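Local coordinates for protein type C neurotoxin (Clostridium botulinum, PDB 3PME) that probably binds receptors on the nerve-cell surface, gangliosides or phosphatidylethanolamine among them, as the receptor-binding domain of a C/D mosaic botulinum neurotoxin, at residues A315-G318 and G319-K323. Numbering follows the deposited sequence.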
# COMPACT_ATOMS: atom_id res chain seq x y z
N ALA A 315 19.59 31.23 16.04
CA ALA A 315 19.42 32.22 17.10
C ALA A 315 19.52 33.66 16.60
O ALA A 315 18.86 34.56 17.13
CB ALA A 315 20.42 31.98 18.22
N THR A 316 20.35 33.88 15.59
CA THR A 316 20.58 35.23 15.07
C THR A 316 19.37 35.81 14.34
O THR A 316 19.35 36.99 14.00
CB THR A 316 21.79 35.30 14.13
OG1 THR A 316 21.64 34.33 13.08
CG2 THR A 316 23.08 35.04 14.90
N GLN A 317 18.36 34.99 14.10
CA GLN A 317 17.18 35.49 13.41
C GLN A 317 16.22 36.16 14.39
O GLN A 317 15.31 36.88 13.99
CB GLN A 317 16.53 34.40 12.55
CG GLN A 317 17.42 34.06 11.35
CD GLN A 317 16.92 32.91 10.50
OE1 GLN A 317 16.08 32.11 10.93
NE2 GLN A 317 17.46 32.80 9.28
N GLY A 318 16.47 35.93 15.67
CA GLY A 318 15.82 36.68 16.74
C GLY A 318 14.31 36.71 16.66
O GLY A 318 13.69 37.73 16.94
N GLY A 319 13.72 35.59 16.27
CA GLY A 319 12.27 35.48 16.18
C GLY A 319 11.62 36.33 15.11
O GLY A 319 10.39 36.45 15.07
N GLN A 320 12.42 36.92 14.23
CA GLN A 320 11.89 37.84 13.22
C GLN A 320 12.00 37.33 11.77
O GLN A 320 11.75 38.09 10.83
CB GLN A 320 12.55 39.22 13.34
CG GLN A 320 12.41 39.84 14.73
CD GLN A 320 10.97 40.13 15.11
OE1 GLN A 320 10.12 40.36 14.26
NE2 GLN A 320 10.69 40.11 16.41
N CYS A 321 12.35 36.07 11.60
CA CYS A 321 12.47 35.49 10.26
C CYS A 321 11.17 35.64 9.47
O CYS A 321 10.08 35.45 10.01
CB CYS A 321 12.86 34.01 10.34
SG CYS A 321 12.88 33.17 8.74
N SER A 322 11.29 35.97 8.19
CA SER A 322 10.12 36.17 7.33
C SER A 322 10.17 35.36 6.03
O SER A 322 9.14 35.16 5.39
CB SER A 322 9.95 37.65 7.02
OG SER A 322 11.05 38.13 6.26
N LYS A 323 11.36 34.92 5.63
CA LYS A 323 11.50 34.09 4.44
C LYS A 323 12.46 32.92 4.67
O LYS A 323 13.48 33.07 5.33
CB LYS A 323 11.97 34.91 3.24
CG LYS A 323 12.11 34.09 1.95
CD LYS A 323 12.80 34.90 0.85
CE LYS A 323 12.99 34.07 -0.41
NZ LYS A 323 13.92 34.74 -1.37
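Gly319 meets Gln317 at the corner of a tight turn that begins on Gln317, the last residue of the 3-10 segment 315-317. Gly319 N lies 3.1 Å from Gln317 O, but the angle is too poor for a hydrogen bond. Gly318 and Gly319 are the two central residues of the turn. Both have positive phi, as a type I' turn requires.

Gln320 closes the turn. Gln320 N donates to Gln317 O over 2.9 Å, with an N-H...O angle of 162°. The Gln320 side chain folds back beside Gly318 O. Its CG is placed beside the backbone N and the chain bends at chi2 (-63°), which keeps the amide near the backbone. Gln320 CG approaches Gly318 O to 3.3 Å, and Gln320 NE2 stays 3.9 Å from the same oxygen.

Cys321 packs against the Gln317 side chain. That chain is extended beyond CG and brings Gln317 OE1 to 3.8 Å from Cys321 CB and 4.0 Å from Cys321 SG. These are van der Waals contacts. The polar partner of Gln317 OE1 is Thr312 OG1, a hydrogen bond that holds the amide end beside the cysteine. Cys321 SG is bonded to Cys325 SG in a disulfide.

The loop joins strands 302-308 and 326-332 on the surface of the C-terminal receptor-binding region, a beta-trefoil fold. It combines a two-glycine type I' beta turn with a short disulfide loop, Cys321 to Cys325.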